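Local coordinates for lipocalin (PDB 3BRN), which binds serotonin within its lipocalin barrel and probably serves the soft tick as a biogenic amine-binding protein, at residues Ala41-Val45 and Cys153-Pro157; Gly79-Glu83 and Thr94-Leu98. All blocks are in the same frame, centred on the assembly; numbering follows the deposited sequence.

Interaction 1: Ala41-Val45 and Cys153-Pro157. With SRO (serotonin), chain C.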
loop_
_atom_site.group_PDB
_atom_site.type_symbol
_atom_site.label_atom_id
_atom_site.label_comp_id
_atom_site.label_asym_id
_atom_site.label_seq_id
_atom_site.Cartn_x
_atom_site.Cartn_y
_atom_site.Cartn_z
ATOM N N ALA A 41 -2.042 4.920 -8.528
ATOM C CA ALA A 41 -0.775 4.887 -7.800
ATOM C C ALA A 41 -0.523 3.464 -7.308
ATOM O O ALA A 41 -1.458 2.768 -6.915
ATOM C CB ALA A 41 -0.810 5.875 -6.623
ATOM N N TYR A 42 0.713 2.986 -7.430
ATOM C CA TYR A 42 1.017 1.609 -7.049
ATOM C C TYR A 42 2.481 1.453 -6.646
ATOM O O TYR A 42 3.284 2.354 -6.827
ATOM C CB TYR A 42 0.748 0.653 -8.221
ATOM C CG TYR A 42 1.831 0.723 -9.292
ATOM C CD1 TYR A 42 1.777 1.688 -10.300
ATOM C CD2 TYR A 42 2.938 -0.134 -9.256
ATOM C CE1 TYR A 42 2.787 1.798 -11.244
ATOM C CE2 TYR A 42 3.969 -0.029 -10.209
ATOM C CZ TYR A 42 3.894 0.969 -11.176
ATOM O OH TYR A 42 4.883 1.104 -12.135
ATOM N N VAL A 43 2.757 0.373 -5.927
ATOM C CA VAL A 43 4.116 -0.038 -5.633
ATOM C C VAL A 43 4.220 -1.471 -6.117
ATOM O O VAL A 43 3.210 -2.162 -6.206
ATOM C CB VAL A 43 4.426 -0.013 -4.104
ATOM C CG1 VAL A 43 4.439 1.404 -3.579
ATOM C CG2 VAL A 43 3.445 -0.906 -3.310
ATOM N N LEU A 44 5.431 -1.888 -6.495
ATOM C CA LEU A 44 5.699 -3.292 -6.770
ATOM C C LEU A 44 6.424 -3.864 -5.557
ATOM O O LEU A 44 7.242 -3.168 -4.949
ATOM C CB LEU A 44 6.604 -3.438 -8.006
ATOM C CG LEU A 44 6.002 -3.133 -9.385
ATOM C CD1 LEU A 44 6.986 -3.544 -10.495
ATOM C CD2 LEU A 44 4.697 -3.876 -9.567
ATOM N N VAL A 45 6.143 -5.120 -5.208
ATOM C CA VAL A 45 6.913 -5.787 -4.152
ATOM C C VAL A 45 8.401 -5.867 -4.572
ATOM O O VAL A 45 8.699 -5.922 -5.768
ATOM C CB VAL A 45 6.343 -7.193 -3.807
ATOM C CG1 VAL A 45 4.828 -7.142 -3.662
ATOM C CG2 VAL A 45 6.779 -8.240 -4.838
ATOM N N CYS A 153 -7.729 1.468 -14.721
ATOM C CA CYS A 153 -6.289 1.478 -14.460
ATOM C C CYS A 153 -5.597 0.324 -15.194
ATOM O O CYS A 153 -6.048 -0.814 -15.125
ATOM C CB CYS A 153 -6.010 1.361 -12.948
ATOM S SG CYS A 153 -6.354 2.861 -11.964
ATOM N N PRO A 154 -4.465 0.601 -15.860
ATOM C CA PRO A 154 -3.760 -0.513 -16.491
ATOM C C PRO A 154 -3.297 -1.545 -15.455
ATOM O O PRO A 154 -3.359 -1.277 -14.248
ATOM C CB PRO A 154 -2.550 0.161 -17.161
ATOM C CG PRO A 154 -2.896 1.617 -17.239
ATOM C CD PRO A 154 -3.759 1.880 -16.034
ATOM N N PRO A 155 -2.952 -2.759 -15.912
ATOM C CA PRO A 155 -2.387 -3.779 -15.027
ATOM C C PRO A 155 -1.000 -3.345 -14.584
ATOM O O PRO A 155 -0.408 -2.460 -15.202
ATOM C CB PRO A 155 -2.282 -5.015 -15.932
ATOM C CG PRO A 155 -3.165 -4.728 -17.102
ATOM C CD PRO A 155 -3.090 -3.249 -17.293
ATOM N N LEU A 156 -0.496 -3.929 -13.503
ATOM C CA LEU A 156 0.814 -3.535 -13.006
ATOM C C LEU A 156 1.901 -3.988 -13.968
ATOM O O LEU A 156 1.764 -5.031 -14.616
ATOM C CB LEU A 156 1.074 -4.069 -11.581
ATOM C CG LEU A 156 0.191 -3.473 -10.478
ATOM C CD1 LEU A 156 0.569 -3.983 -9.085
ATOM C CD2 LEU A 156 0.265 -1.966 -10.519
ATOM N N PRO A 157 2.917 -3.133 -14.164
ATOM C CA PRO A 157 4.097 -3.485 -14.951
ATOM C C PRO A 157 4.793 -4.726 -14.384
ATOM O O PRO A 157 5.289 -5.577 -15.123
ATOM C CB PRO A 157 5.001 -2.249 -14.817
ATOM C CG PRO A 157 4.402 -1.414 -13.718
ATOM C CD PRO A 157 2.949 -1.736 -13.704
ATOM O OXT PRO A 157 4.810 -4.958 -13.175
HETATM O OH SRO C . 7.383 -0.728 -0.716
HETATM C CZ3 SRO C . 6.317 -0.058 -0.167
HETATM C CH2 SRO C . 6.523 1.262 0.227
HETATM C CZ2 SRO C . 5.452 2.036 0.681
HETATM C CE2 SRO C . 4.220 1.409 0.784
HETATM N NE1 SRO C . 2.995 1.793 1.225
HETATM C CD1 SRO C . 2.124 0.767 1.078
HETATM C CG SRO C . 2.812 -0.330 0.557
HETATM C CD2 SRO C . 4.133 0.083 0.396
HETATM C CE3 SRO C . 5.146 -0.611 -0.058
HETATM C CB SRO C . 2.229 -1.693 0.278
HETATM C CA SRO C . 2.838 -2.742 1.229
HETATM N NZ SRO C . 2.376 -4.071 0.816
#
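L156 and P157, the last two residues of the chain, lean on Y42 and L44 of a short barrel strand, so that the C-terminal tail is pressed against the outside of the lipocalin barrel. The example shows how an irregular tail can be held by side chains with no hydrogen bond across the contact. Its tight part centres on the Y42 ring. Methyl CD2 of L156 is packed against the root of the ring, at CB and CG, and lies 3.3 Å from Y42 CG. The proline ring takes the phenol end, with P157 CG only 3.0 Å from Y42 OH. Both partners meet the ring obliquely. With CG of Y42 between its backbone N and carbonyl carbon (chi1 76°), the phenol reaches toward strand 67-78, where its buried hydroxyl is hydrogen-bonded to the carbonyl oxygen of I69; that bond fixes the ring on which the tail rests. A second restraint comes from upstream, where C153 forms a disulfide with C40, just before the strand.

Packing is looser around L44. Its CD2 approaches L156 CB no closer than 4.1 Å, the two leucines sliding past each other in opposite directions, and P157 itself is largely exposed. V43 points the other way, into the pocket, with its CG2 3.7 Å from CE3 of serotonin, so this strand carries tail packing on one side and ligand packing on the other. At the solvent side the chain ends in a carboxylate whose nearest neighbour on the strand is a methyl group: OXT of P157 lies 3.7 Å from CD1 of L44.

Interaction 2: Gly79-Glu83 and Thr94-Leu98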
loop_
_atom_site.group_PDB
_atom_site.type_symbol
_atom_site.label_atom_id
_atom_site.label_comp_id
_atom_site.label_asym_id
_atom_site.label_seq_id
_atom_site.Cartn_x
_atom_site.Cartn_y
_atom_site.Cartn_z
ATOM N N GLY A 79 9.906 -3.176 12.646
ATOM C CA GLY A 79 8.650 -3.292 13.401
ATOM C C GLY A 79 7.505 -3.060 12.433
ATOM O O GLY A 79 7.574 -3.505 11.300
ATOM N N ASP A 80 6.574 -2.186 12.794
ATOM C CA ASP A 80 5.474 -1.846 11.896
ATOM C C ASP A 80 5.723 -0.633 11.002
ATOM O O ASP A 80 4.790 -0.118 10.380
ATOM C CB ASP A 80 4.159 -1.675 12.678
ATOM C CG ASP A 80 4.213 -0.527 13.678
ATOM O OD1 ASP A 80 5.295 0.072 13.840
ATOM O OD2 ASP A 80 3.181 -0.247 14.335
ATOM N N LYS A 81 6.985 -0.238 10.856
ATOM C CA LYS A 81 7.325 0.945 10.061
ATOM C C LYS A 81 7.886 0.631 8.674
ATOM O O LYS A 81 8.831 -0.145 8.532
ATOM C CB LYS A 81 8.321 1.838 10.805
ATOM C CG LYS A 81 7.857 2.289 12.171
ATOM C CD LYS A 81 6.578 3.091 12.076
ATOM C CE LYS A 81 6.023 3.341 13.482
ATOM N NZ LYS A 81 4.981 4.404 13.454
ATOM N N ILE A 82 7.282 1.242 7.659
ATOM C CA ILE A 82 7.816 1.241 6.296
ATOM C C ILE A 82 8.346 2.644 6.029
ATOM O O ILE A 82 7.584 3.615 6.029
ATOM C CB ILE A 82 6.723 0.916 5.244
ATOM C CG1 ILE A 82 6.189 -0.508 5.446
ATOM C CG2 ILE A 82 7.268 1.075 3.801
ATOM C CD1 ILE A 82 4.929 -0.805 4.634
ATOM N N GLU A 83 9.669 2.764 5.985
ATOM C CA GLU A 83 10.313 4.065 5.827
ATOM C C GLU A 83 10.821 4.237 4.411
ATOM O O GLU A 83 11.650 3.459 3.945
ATOM C CB GLU A 83 11.472 4.211 6.815
ATOM C CG GLU A 83 12.210 5.536 6.683
ATOM C CD GLU A 83 11.358 6.726 7.093
ATOM O OE1 GLU A 83 10.580 6.591 8.059
ATOM O OE2 GLU A 83 11.493 7.801 6.474
ATOM N N THR A 94 7.516 8.106 6.707
ATOM C CA THR A 94 7.175 6.910 7.469
ATOM C C THR A 94 5.723 6.462 7.275
ATOM O O THR A 94 4.781 7.174 7.611
ATOM C CB THR A 94 7.470 7.112 8.964
ATOM O OG1 THR A 94 8.806 7.605 9.115
ATOM C CG2 THR A 94 7.332 5.794 9.727
ATOM N N THR A 95 5.556 5.273 6.718
ATOM C CA THR A 95 4.242 4.651 6.627
ATOM C C THR A 95 4.139 3.576 7.719
ATOM O O THR A 95 5.058 2.784 7.897
ATOM C CB THR A 95 4.094 3.996 5.251
ATOM O OG1 THR A 95 3.973 5.008 4.248
ATOM C CG2 THR A 95 2.886 3.068 5.212
ATOM N N THR A 96 3.020 3.539 8.446
ATOM C CA THR A 96 2.844 2.564 9.520
ATOM C C THR A 96 1.790 1.539 9.100
ATOM O O THR A 96 0.701 1.906 8.676
ATOM C CB THR A 96 2.370 3.239 10.846
ATOM O OG1 THR A 96 3.269 4.292 11.191
ATOM C CG2 THR A 96 2.309 2.232 12.009
ATOM N N VAL A 97 2.090 0.266 9.308
ATOM C CA VAL A 97 1.124 -0.782 8.997
ATOM C C VAL A 97 0.147 -0.944 10.162
ATOM O O VAL A 97 0.552 -1.341 11.240
ATOM C CB VAL A 97 1.810 -2.115 8.699
ATOM C CG1 VAL A 97 0.792 -3.114 8.160
ATOM C CG2 VAL A 97 2.963 -1.914 7.701
ATOM N N LEU A 98 -1.114 -0.566 9.960
ATOM C CA LEU A 98 -2.113 -0.673 11.029
ATOM C C LEU A 98 -2.724 -2.062 11.003
ATOM O O LEU A 98 -3.244 -2.534 11.997
ATOM C CB LEU A 98 -3.205 0.379 10.838
ATOM C CG LEU A 98 -2.679 1.815 10.752
ATOM C CD1 LEU A 98 -3.861 2.734 10.592
ATOM C CD2 LEU A 98 -1.862 2.145 12.017
HETATM O O HOH W 1 0.942 -1.250 13.756
#
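Antiparallel pairing of neighbouring strands joins K81-E83 to T94-V97 in the barrel wall, the two being connected in sequence through the short helix 88-91. I82 and T95 form the hydrogen-bonded pair, gripped twice: the N-H of I82 reaches T95 O and the N-H of T95 reaches I82 O, each at 2.7 Å. Two residues along, V97 N donates to D80 O at 2.9 Å. This bond carries the ladder beyond the start of strand 81-85 into the preceding turn. K81 with T96 and E83 with T94 are the flanking non-hydrogen-bonded pairs.

The two faces illustrate the division of labour in a lipocalin barrel, with a polar outer surface and a largely apolar ligand cavity. I82 and T95 point inward, where both touch M108 on strand 105-109; methyl CD1 of I82 meets V97 CG2 at 3.8 Å, and I82 also lines the serotonin pocket. On the outer face, K81 bends at its second torsion (chi2 -60°), which folds the chain back alongside T96 until NZ donates to T96 OG1 at 2.8 Å. On its way the lysine lays CD against T94 CG2, 3.7 Å apart. T94 OG1 turns instead to the carboxylate of E83, donating to OE1, although the modelled separation is too short to be taken literally. At the other end D80 sets its carboxylate beside the T96 methyl, with OD2 3.5 Å from CG2, and the same OD2 accepts a hydrogen bond from a water that also donates to V97 O.

In the fold
Interactions 1 and 2 lie on opposite sides of the chain's centre, with their own centres 20 Å apart and nearest atoms about 8 Å apart, and they do not touch. Both belong to one curled antiparallel sheet, and serotonin occupies the space between them. V43 of interaction 1 packs against one face of the indole, while I82 of interaction 2 comes to the opposite face, its CG2 3.7 Å from the ligand atom CH2. The ligand's hydrogen bonds come from other residues, S18 and D106. Each contact thus supplies an apolar pocket wall, one on a strand backed by the C-terminal tail, the other on a strand paired with its neighbour.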